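Geranylgeranyl pyrophosphate synthase (Corynebacterium glutamicum, PDB 3QQV) probably joins allylic and homoallylic C5 diphosphates head to tail into longer prenyl diphosphates, a magnesium-dependent step of isoprenoid biosynthesis. Local coordinates at residues Val123-Glu128 / Asp139-Gly144; Arg223-Gly228 / Asp240-Tyr245; Gly250-Leu255 / Gln335-Leu340. One frame throughout, in Å; residues are numbered along the deposited sequence. Where two conformers were deposited one is given.

All three contacts pair helix segments, nearly antiparallel in contacts 2 and 3, more steeply crossed in contact 1. Contacts 2 and 3, whose centres lie about 17 Å apart, are buried and share helix 236-263, which meets helix 205-231 in one and helix 329-346 in the other. Contact 1 lies on the opposite side of the chain's centre, its centre 36 to 38 Å from theirs; it is partly buried and reaches the second subunit. It adds a salt-bridge network to close backbone packing at a glycine, whereas contacts 2 and 3 have no hydrogen bond across the interface: contact 2 relies on leucines against a tyrosine and a histidine, contact 3 on leucine, isoleucine and alanine.

Contact 1: Val123-Glu128 / Asp139-Gly144; sequences VHRAVE and DPEHFG
Arg125 and Glu141 meet through NH1 and OE1, 3.2 Å apart in a nearly straight bond (169° at the hydrogen). The oxygen lies at the guanidinium edge, but the nitrogen reaches it on its anti side, 35° out of the carboxylate plane. The same NH1 also binds Glu128 OE1, on the syn side, at 2.9 Å, so one nitrogen ties two acids into a salt-bridge network. The shared positive charge probably offsets the repulsion between Glu128 OE2 and Glu141 OE1, which are 4.0 Å apart. With CG anti to the backbone N (chi1 -172°) and the chain extended beyond it, Glu128 runs alongside Glu141; its CG lies 3.5 Å from Pro140 O and its OE1 3.4 Å from Glu141 CG.

Behind this polar edge the backbones close in at Gly144, whose CA is 3.6 Å from His124 O in a CA-H...O contact. Gly144 brings only its backbone to helix 123-128, consistent with the close axis approach of 7.7 Å. Val127 CG1 packs on Gly144 CA and touches Phe143 CE2 at 4.0 Å, the two side chains crossing at about a right angle.

Further out, Asp115 takes the NE of Arg125 in a third salt bridge, and Phe143 meets Tyr196 of the second subunit edge-to-face. His124 touches Asp109, which with the magnesium ligands Asp108 and Asp112 fits the DDxxD motif of the all-helical prenyl synthases. Short helix 123-128 thus touches helix 140-164, helix 97-111 and, through Val123 and Val127, helix 45-59.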
loop_
_atom_site.group_PDB
_atom_site.type_symbol
_atom_site.label_atom_id
_atom_site.label_comp_id
_atom_site.label_asym_id
_atom_site.label_seq_id
_atom_site.Cartn_x
_atom_site.Cartn_y
_atom_site.Cartn_z
ATOM N N VAL A 123 -15.567 -0.719 1.441
ATOM C CA VAL A 123 -15.178 0.487 0.677
ATOM C C VAL A 123 -15.351 0.326 -0.844
ATOM O O VAL A 123 -15.898 1.219 -1.498
ATOM C CB VAL A 123 -13.743 0.993 1.037
ATOM C CG1 VAL A 123 -13.360 2.233 0.222
ATOM C CG2 VAL A 123 -13.665 1.333 2.503
ATOM N N HIS A 124 -14.928 -0.819 -1.384
ATOM C CA HIS A 124 -15.098 -1.099 -2.814
ATOM C C HIS A 124 -16.562 -1.248 -3.230
ATOM O O HIS A 124 -16.925 -0.850 -4.340
ATOM C CB HIS A 124 -14.262 -2.303 -3.269
ATOM C CG HIS A 124 -14.688 -3.607 -2.672
ATOM N ND1 HIS A 124 -14.218 -4.058 -1.458
ATOM C CD2 HIS A 124 -15.529 -4.565 -3.132
ATOM C CE1 HIS A 124 -14.757 -5.235 -1.190
ATOM N NE2 HIS A 124 -15.553 -5.567 -2.192
ATOM N N ARG A 125 -17.391 -1.799 -2.342
ATOM C CA ARG A 125 -18.832 -1.883 -2.589
ATOM C C ARG A 125 -19.489 -0.515 -2.535
ATOM O O ARG A 125 -20.396 -0.239 -3.314
ATOM C CB ARG A 125 -19.530 -2.843 -1.616
ATOM C CG ARG A 125 -19.329 -4.327 -1.923
ATOM C CD ARG A 125 -19.680 -4.693 -3.359
ATOM N NE ARG A 125 -19.568 -6.134 -3.586
ATOM C CZ ARG A 125 -19.534 -6.719 -4.782
ATOM N NH1 ARG A 125 -19.594 -5.994 -5.895
ATOM N NH2 ARG A 125 -19.432 -8.038 -4.865
ATOM N N ALA A 126 -19.019 0.335 -1.625
ATOM C CA ALA A 126 -19.566 1.684 -1.452
ATOM C C ALA A 126 -19.178 2.629 -2.589
ATOM O O ALA A 126 -19.985 3.466 -3.002
ATOM C CB ALA A 126 -19.155 2.264 -0.104
ATOM N N VAL A 127 -17.946 2.490 -3.086
ATOM C CA VAL A 127 -17.468 3.258 -4.245
ATOM C C VAL A 127 -18.207 2.823 -5.531
ATOM O O VAL A 127 -18.535 3.659 -6.380
ATOM C CB VAL A 127 -15.908 3.182 -4.396
ATOM C CG1 VAL A 127 -15.437 3.779 -5.722
ATOM C CG2 VAL A 127 -15.221 3.912 -3.248
ATOM N N GLU A 128 -18.483 1.521 -5.640
ATOM C CA GLU A 128 -19.291 0.948 -6.730
ATOM C C GLU A 128 -20.702 1.551 -6.802
ATOM O O GLU A 128 -21.223 1.792 -7.893
ATOM C CB GLU A 128 -19.377 -0.573 -6.567
ATOM C CG GLU A 128 -20.024 -1.321 -7.722
ATOM C CD GLU A 128 -19.978 -2.829 -7.545
ATOM O OE1 GLU A 128 -19.102 -3.326 -6.803
ATOM O OE2 GLU A 128 -20.812 -3.522 -8.164
ATOM N N ASP A 139 -16.926 -0.188 -16.031
ATOM C CA ASP A 139 -17.446 -1.151 -15.055
ATOM C C ASP A 139 -17.293 -0.611 -13.625
ATOM O O ASP A 139 -16.167 -0.371 -13.179
ATOM C CB ASP A 139 -16.718 -2.499 -15.219
ATOM C CG ASP A 139 -17.195 -3.567 -14.236
ATOM O OD1 ASP A 139 -18.402 -3.617 -13.914
ATOM O OD2 ASP A 139 -16.351 -4.379 -13.799
ATOM N N PRO A 140 -18.425 -0.407 -12.912
ATOM C CA PRO A 140 -18.409 0.161 -11.557
ATOM C C PRO A 140 -17.760 -0.746 -10.512
ATOM O O PRO A 140 -17.223 -0.244 -9.523
ATOM C CB PRO A 140 -19.899 0.357 -11.237
ATOM C CG PRO A 140 -20.592 0.330 -12.559
ATOM C CD PRO A 140 -19.806 -0.639 -13.375
ATOM N N GLU A 141 -17.810 -2.060 -10.740
ATOM C CA GLU A 141 -17.238 -3.045 -9.822
ATOM C C GLU A 141 -15.710 -3.021 -9.821
ATOM O O GLU A 141 -15.083 -3.077 -8.759
ATOM C CB GLU A 141 -17.745 -4.452 -10.150
ATOM C CG GLU A 141 -17.558 -5.451 -9.016
ATOM C CD GLU A 141 -18.108 -6.823 -9.348
ATOM O OE1 GLU A 141 -19.226 -7.140 -8.886
ATOM O OE2 GLU A 141 -17.428 -7.580 -10.075
ATOM N N HIS A 142 -15.127 -2.942 -11.017
ATOM C CA HIS A 142 -13.681 -2.826 -11.185
ATOM C C HIS A 142 -13.195 -1.446 -10.729
ATOM O O HIS A 142 -12.102 -1.329 -10.185
ATOM C CB HIS A 142 -13.285 -3.089 -12.641
ATOM C CG HIS A 142 -11.842 -3.451 -12.824
ATOM N ND1 HIS A 142 -10.864 -2.511 -13.083
ATOM C CD2 HIS A 142 -11.214 -4.651 -12.798
ATOM C CE1 HIS A 142 -9.697 -3.118 -13.200
ATOM N NE2 HIS A 142 -9.881 -4.416 -13.034
ATOM N N PHE A 143 -14.023 -0.422 -10.938
ATOM C CA PHE A 143 -13.732 0.947 -10.498
ATOM C C PHE A 143 -13.711 1.071 -8.970
ATOM O O PHE A 143 -12.882 1.793 -8.417
ATOM C CB PHE A 143 -14.747 1.929 -11.099
ATOM C CG PHE A 143 -14.570 3.363 -10.643
ATOM C CD1 PHE A 143 -13.462 4.110 -11.043
ATOM C CD2 PHE A 143 -15.528 3.971 -9.831
ATOM C CE1 PHE A 143 -13.300 5.440 -10.630
ATOM C CE2 PHE A 143 -15.380 5.304 -9.410
ATOM C CZ PHE A 143 -14.266 6.040 -9.817
ATOM N N GLY A 144 -14.633 0.371 -8.309
ATOM C CA GLY A 144 -14.703 0.335 -6.851
ATOM C C GLY A 144 -13.456 -0.293 -6.255
ATOM O O GLY A 144 -12.861 0.259 -5.328
#

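Contact 2: Arg223-Gly228 / Asp240-Tyr245; sequences RPLHLG and DALLHY
Leu225 and Leu242 mark the nearest backbone approach, with 6.3 Å between their CA atoms, followed by His226 and Leu243 one residue further along each chain. The segments run antiparallel at 161°, their axes 8.7 Å apart. Helix 205-231 is kinked at Pro224, whose nitrogen makes no bond to the preceding turn.

Leu225 points at the partner helix and divides its two methyls. CD1 sits 3.5 Å from both Leu242 O and Tyr245 CD2, meeting the tyrosine ring at its edge, near the ring plane; CD2 turns to Leu242 CD2 at 4.2 Å. The Leu225 side chain crosses each of these two neighbours at about a right angle.

The pair is a helical hairpin, helix 205-231 returning as helix 236-263 after a short connection, within the all-helical fold of the prenyl synthases. Helix 355-369 packs on it through Leu361, which touches both Leu225 and Leu242.

On the other flank, Leu243 CD2 lies 3.8 Å from His226 CB, while its CD1 stands over one face of the imidazole. A bond from its own helix helps set the rotation of that ring: Arg223 NH1 donates to His226 ND1 at 3.2 Å, lying 10° out of the ring plane, and the acceptor is itself at the guanidinium edge. CG anti to the backbone N (chi1 -173°) places the ring so that ND1 faces Arg223 NH1. Glu186 on helix 170-199 holds Arg223 NH2 in a salt bridge, while Tyr245 OH bonds to Leu361 O and Tyr69 OH.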
loop_
_atom_site.group_PDB
_atom_site.type_symbol
_atom_site.label_atom_id
_atom_site.label_comp_id
_atom_site.label_asym_id
_atom_site.label_seq_id
_atom_site.Cartn_x
_atom_site.Cartn_y
_atom_site.Cartn_z
ATOM N N ARG A 223 3.082 -6.366 18.700
ATOM C CA ARG A 223 3.810 -5.196 18.199
ATOM C C ARG A 223 3.273 -3.821 18.642
ATOM O O ARG A 223 4.085 -2.919 18.864
ATOM C CB ARG A 223 4.011 -5.253 16.687
ATOM C CG ARG A 223 4.779 -6.477 16.185
ATOM C CD ARG A 223 6.230 -6.459 16.634
ATOM N NE ARG A 223 7.008 -7.486 15.942
ATOM C CZ ARG A 223 8.246 -7.840 16.274
ATOM N NH1 ARG A 223 8.853 -7.258 17.298
ATOM N NH2 ARG A 223 8.877 -8.784 15.580
ATOM N N PRO A 224 1.935 -3.640 18.752
ATOM C CA PRO A 224 1.471 -2.388 19.394
ATOM C C PRO A 224 2.045 -2.177 20.802
ATOM O O PRO A 224 2.560 -1.103 21.086
ATOM C CB PRO A 224 -0.043 -2.571 19.442
ATOM C CG PRO A 224 -0.335 -3.340 18.165
ATOM C CD PRO A 224 0.826 -4.308 18.027
ATOM N N LEU A 225 1.998 -3.211 21.643
ATOM C CA LEU A 225 2.628 -3.176 22.967
ATOM C C LEU A 225 4.113 -2.840 22.906
ATOM O O LEU A 225 4.591 -2.012 23.668
ATOM C CB LEU A 225 2.434 -4.512 23.687
ATOM C CG LEU A 225 1.065 -4.806 24.293
ATOM C CD1 LEU A 225 0.984 -6.299 24.571
ATOM C CD2 LEU A 225 0.842 -3.999 25.555
ATOM N N HIS A 226 4.826 -3.497 21.993
ATOM C CA HIS A 226 6.244 -3.261 21.756
ATOM C C HIS A 226 6.493 -1.799 21.347
ATOM O O HIS A 226 7.390 -1.149 21.878
ATOM C CB HIS A 226 6.743 -4.242 20.692
ATOM C CG HIS A 226 8.220 -4.226 20.464
ATOM N ND1 HIS A 226 8.808 -4.929 19.435
ATOM C CD2 HIS A 226 9.228 -3.589 21.106
ATOM C CE1 HIS A 226 10.113 -4.733 19.458
ATOM N NE2 HIS A 226 10.391 -3.919 20.459
ATOM N N LEU A 227 5.681 -1.300 20.423
ATOM C CA LEU A 227 5.788 0.070 19.945
ATOM C C LEU A 227 5.650 1.077 21.094
ATOM O O LEU A 227 6.508 1.946 21.270
ATOM C CB LEU A 227 4.718 0.329 18.865
ATOM C CG LEU A 227 4.664 1.738 18.277
ATOM C CD1 LEU A 227 5.969 2.024 17.593
ATOM C CD2 LEU A 227 3.509 1.880 17.305
ATOM N N GLY A 228 4.567 0.947 21.858
ATOM C CA GLY A 228 4.321 1.805 23.021
ATOM C C GLY A 228 5.445 1.764 24.039
ATOM O O GLY A 228 5.932 2.815 24.476
ATOM N N ASP A 240 9.918 -7.960 26.733
ATOM C CA ASP A 240 9.806 -9.412 26.600
ATOM C C ASP A 240 8.500 -9.953 27.163
ATOM O O ASP A 240 7.804 -10.710 26.494
ATOM C CB ASP A 240 10.984 -10.111 27.270
ATOM C CG ASP A 240 11.298 -11.421 26.622
ATOM O OD1 ASP A 240 11.121 -12.470 27.267
ATOM O OD2 ASP A 240 11.703 -11.396 25.450
ATOM N N ALA A 241 8.166 -9.539 28.380
ATOM C CA ALA A 241 6.915 -9.935 29.021
ATOM C C ALA A 241 5.685 -9.483 28.227
ATOM O O ALA A 241 4.719 -10.244 28.083
ATOM C CB ALA A 241 6.854 -9.400 30.432
ATOM N N LEU A 242 5.722 -8.248 27.723
ATOM C CA LEU A 242 4.632 -7.724 26.896
ATOM C C LEU A 242 4.512 -8.477 25.562
ATOM O O LEU A 242 3.401 -8.755 25.095
ATOM C CB LEU A 242 4.800 -6.212 26.667
ATOM C CG LEU A 242 4.662 -5.222 27.837
ATOM C CD1 LEU A 242 4.828 -3.785 27.321
ATOM C CD2 LEU A 242 3.332 -5.365 28.584
ATOM N N LEU A 243 5.646 -8.821 24.959
ATOM C CA LEU A 243 5.631 -9.576 23.698
ATOM C C LEU A 243 5.101 -11.004 23.890
ATOM O O LEU A 243 4.369 -11.523 23.042
ATOM C CB LEU A 243 7.015 -9.600 23.038
ATOM C CG LEU A 243 7.492 -8.336 22.314
ATOM C CD1 LEU A 243 8.966 -8.458 21.938
ATOM C CD2 LEU A 243 6.644 -8.035 21.069
ATOM N N HIS A 244 5.463 -11.618 25.009
ATOM C CA HIS A 244 4.930 -12.930 25.384
ATOM C C HIS A 244 3.429 -12.909 25.647
ATOM O O HIS A 244 2.710 -13.800 25.183
ATOM C CB HIS A 244 5.662 -13.480 26.599
ATOM C CG HIS A 244 6.988 -14.080 26.272
ATOM N ND1 HIS A 244 7.131 -15.111 25.367
ATOM C CD2 HIS A 244 8.233 -13.789 26.714
ATOM C CE1 HIS A 244 8.408 -15.426 25.265
ATOM N NE2 HIS A 244 9.098 -14.644 26.076
ATOM N N TYR A 245 2.969 -11.894 26.388
ATOM C CA TYR A 245 1.541 -11.655 26.603
ATOM C C TYR A 245 0.863 -11.485 25.245
ATOM O O TYR A 245 -0.150 -12.123 24.973
ATOM C CB TYR A 245 1.338 -10.433 27.523
ATOM C CG TYR A 245 -0.043 -9.791 27.519
ATOM C CD1 TYR A 245 -0.991 -10.084 28.509
ATOM C CD2 TYR A 245 -0.385 -8.853 26.542
ATOM C CE1 TYR A 245 -2.263 -9.454 28.504
ATOM C CE2 TYR A 245 -1.631 -8.245 26.521
ATOM C CZ TYR A 245 -2.562 -8.534 27.500
ATOM O OH TYR A 245 -3.788 -7.899 27.430
#

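Contact 3: Gly250-Leu255 / Gln335-Leu340. With DMA (dimethylallyl diphosphate), chain D.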
loop_
_atom_site.group_PDB
_atom_site.type_symbol
_atom_site.label_atom_id
_atom_site.label_comp_id
_atom_site.label_asym_id
_atom_site.label_seq_id
_atom_site.Cartn_x
_atom_site.Cartn_y
_atom_site.Cartn_z
ATOM N N GLY A 250 -2.856 -12.697 21.535
ATOM C CA GLY A 250 -3.087 -12.399 20.113
ATOM C C GLY A 250 -3.568 -13.589 19.305
ATOM O O GLY A 250 -4.482 -13.459 18.481
ATOM N N ILE A 251 -2.969 -14.750 19.549
ATOM C CA ILE A 251 -3.417 -15.996 18.909
ATOM C C ILE A 251 -4.836 -16.362 19.374
ATOM O O ILE A 251 -5.711 -16.631 18.547
ATOM C CB ILE A 251 -2.417 -17.149 19.138
ATOM C CG1 ILE A 251 -1.127 -16.879 18.348
ATOM C CG2 ILE A 251 -3.020 -18.511 18.715
ATOM C CD1 ILE A 251 0.042 -17.719 18.787
ATOM N N ALA A 252 -5.057 -16.318 20.689
ATOM C CA ALA A 252 -6.376 -16.554 21.281
ATOM C C ALA A 252 -7.435 -15.606 20.715
ATOM O O ALA A 252 -8.555 -16.031 20.412
ATOM C CB ALA A 252 -6.297 -16.446 22.802
ATOM N N PHE A 253 -7.056 -14.341 20.531
ATOM C CA PHE A 253 -7.920 -13.333 19.915
ATOM C C PHE A 253 -8.381 -13.753 18.517
ATOM O O PHE A 253 -9.564 -13.628 18.191
ATOM C CB PHE A 253 -7.191 -11.979 19.868
ATOM C CG PHE A 253 -7.925 -10.896 19.115
ATOM C CD1 PHE A 253 -8.906 -10.137 19.738
ATOM C CD2 PHE A 253 -7.599 -10.602 17.790
ATOM C CE1 PHE A 253 -9.570 -9.112 19.048
ATOM C CE2 PHE A 253 -8.264 -9.589 17.091
ATOM C CZ PHE A 253 -9.252 -8.842 17.728
ATOM N N GLN A 254 -7.452 -14.244 17.700
ATOM C CA GLN A 254 -7.785 -14.726 16.368
ATOM C C GLN A 254 -8.662 -15.972 16.409
ATOM O O GLN A 254 -9.624 -16.071 15.653
ATOM C CB GLN A 254 -6.522 -15.012 15.543
ATOM C CG GLN A 254 -6.802 -15.386 14.080
ATOM C CD GLN A 254 -7.698 -14.388 13.379
ATOM O OE1 GLN A 254 -7.464 -13.187 13.442
ATOM N NE2 GLN A 254 -8.738 -14.880 12.715
ATOM N N LEU A 255 -8.317 -16.914 17.286
ATOM C CA LEU A 255 -9.122 -18.124 17.476
ATOM C C LEU A 255 -10.552 -17.792 17.891
ATOM O O LEU A 255 -11.499 -18.404 17.384
ATOM C CB LEU A 255 -8.463 -19.102 18.462
ATOM C CG LEU A 255 -7.115 -19.720 18.076
ATOM C CD1 LEU A 255 -6.562 -20.565 19.204
ATOM C CD2 LEU A 255 -7.202 -20.534 16.795
ATOM N N GLN A 335 -10.794 -24.676 24.299
ATOM C CA GLN A 335 -9.757 -25.106 25.249
ATOM C C GLN A 335 -8.421 -24.402 25.015
ATOM O O GLN A 335 -7.752 -24.007 25.974
ATOM C CB GLN A 335 -9.537 -26.620 25.186
ATOM C CG GLN A 335 -10.536 -27.448 25.985
ATOM C CD GLN A 335 -10.493 -28.931 25.623
ATOM O OE1 GLN A 335 -11.531 -29.594 25.554
ATOM N NE2 GLN A 335 -9.293 -29.453 25.381
ATOM N N ARG A 336 -8.047 -24.265 23.744
ATOM C CA ARG A 336 -6.824 -23.580 23.350
ATOM C C ARG A 336 -6.876 -22.098 23.716
ATOM O O ARG A 336 -5.908 -21.575 24.245
ATOM C CB ARG A 336 -6.541 -23.773 21.852
ATOM C CG ARG A 336 -6.046 -25.168 21.470
ATOM C CD ARG A 336 -4.679 -25.472 22.075
ATOM N NE ARG A 336 -3.635 -24.587 21.556
ATOM C CZ ARG A 336 -2.637 -24.090 22.282
ATOM N NH1 ARG A 336 -2.542 -24.365 23.578
ATOM N NH2 ARG A 336 -1.737 -23.300 21.711
ATOM N N ILE A 337 -8.022 -21.458 23.477
ATOM C CA ILE A 337 -8.266 -20.061 23.867
ATOM C C ILE A 337 -8.063 -19.866 25.369
ATOM O O ILE A 337 -7.330 -18.963 25.785
ATOM C CB ILE A 337 -9.674 -19.577 23.417
ATOM C CG1 ILE A 337 -9.724 -19.494 21.886
ATOM C CG2 ILE A 337 -10.023 -18.215 24.022
ATOM C CD1 ILE A 337 -11.094 -19.260 21.308
ATOM N N SER A 338 -8.671 -20.752 26.157
ATOM C CA SER A 338 -8.568 -20.698 27.615
ATOM C C SER A 338 -7.133 -20.895 28.099
ATOM O O SER A 338 -6.676 -20.183 28.995
ATOM C CB SER A 338 -9.498 -21.731 28.252
ATOM O OG SER A 338 -10.835 -21.494 27.856
ATOM N N GLN A 339 -6.432 -21.851 27.495
ATOM C CA GLN A 339 -5.044 -22.145 27.822
ATOM C C GLN A 339 -4.144 -20.959 27.516
ATOM O O GLN A 339 -3.307 -20.599 28.334
ATOM C CB GLN A 339 -4.557 -23.369 27.041
ATOM C CG GLN A 339 -5.013 -24.713 27.615
ATOM C CD GLN A 339 -4.885 -25.865 26.615
ATOM O OE1 GLN A 339 -4.511 -25.668 25.455
ATOM N NE2 GLN A 339 -5.206 -27.074 27.067
ATOM N N LEU A 340 -4.339 -20.353 26.344
ATOM C CA LEU A 340 -3.531 -19.222 25.894
ATOM C C LEU A 340 -3.800 -17.939 26.677
ATOM O O LEU A 340 -2.875 -17.150 26.922
ATOM C CB LEU A 340 -3.733 -18.979 24.396
ATOM C CG LEU A 340 -3.176 -20.021 23.414
ATOM C CD1 LEU A 340 -3.850 -19.851 22.062
ATOM C CD2 LEU A 340 -1.660 -19.962 23.279
HETATM C C1 DMA D . -9.714 -7.248 12.476
HETATM O O1 DMA D . -9.469 -6.701 13.757
HETATM C C2 DMA D . -9.826 -8.723 12.621
HETATM C C3 DMA D . -8.765 -9.498 12.632
HETATM C C4 DMA D . -7.409 -8.934 12.502
HETATM C C5 DMA D . -8.955 -10.963 12.807
HETATM P PA DMA D . -10.527 -5.881 14.566
HETATM O O1A DMA D . -9.770 -5.190 15.601
HETATM O O2A DMA D . -11.502 -6.899 14.939
HETATM O O3A DMA D . -11.191 -4.839 13.542
HETATM P PB DMA D . -11.821 -3.419 13.825
HETATM O O1B DMA D . -13.021 -3.436 13.011
HETATM O O2B DMA D . -10.832 -2.439 13.360
HETATM O O3B DMA D . -12.018 -3.296 15.268
#
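Leu255 and Leu340 cross at about a right angle, their CD1 methyls 4.0 Å apart. Leu340 places CG anti to its carbonyl carbon (chi1 -69°), which carries CD1 across to Ile251 CG2 at 3.7 Å. Its CB meanwhile rests 3.9 Å from Ala252 CB, so one leucine packs against three residues of the opposite helix. The Leu255 CD1 methyl has a further, looser neighbour in Arg336 CB, at 4.2 Å.

Ile337 approaches with its longer branch. CG1 meets Leu255 CB at 3.7 Å and Ala252 O at 3.9 Å, while CD1 reaches past them to the Leu255 backbone carbon. The CA atoms of Ala252 and Ile337 come within 4.7 Å of each other, consistent with the small alanine side chain.

The segments are antiparallel, with a signed crossing angle of -154°, and belong to helix 236-263 and helix 329-346 of the all-helical prenyl synthase fold. Helix 236-263 has a second duty, since its far side looks into the substrate pocket. There the edge of Phe253 approaches dimethylallyl diphosphate, whose O2A lies 4.1 Å from CZ. Gln254 bends at chi2 (52°) away from the helix interface; Thr216 binds its OE1 and Asp258 accepts from its NE2, two bonds that orient the amide.

At the outer margin Arg336, bent at chi2 and chi3, runs along its own helix toward Gln339, and its NH1 donates to Gln339 OE1, which lies at the edge of the guanidinium group, in its plane. Thr369 on helix 355-369 touches both Ala252 and Ile337.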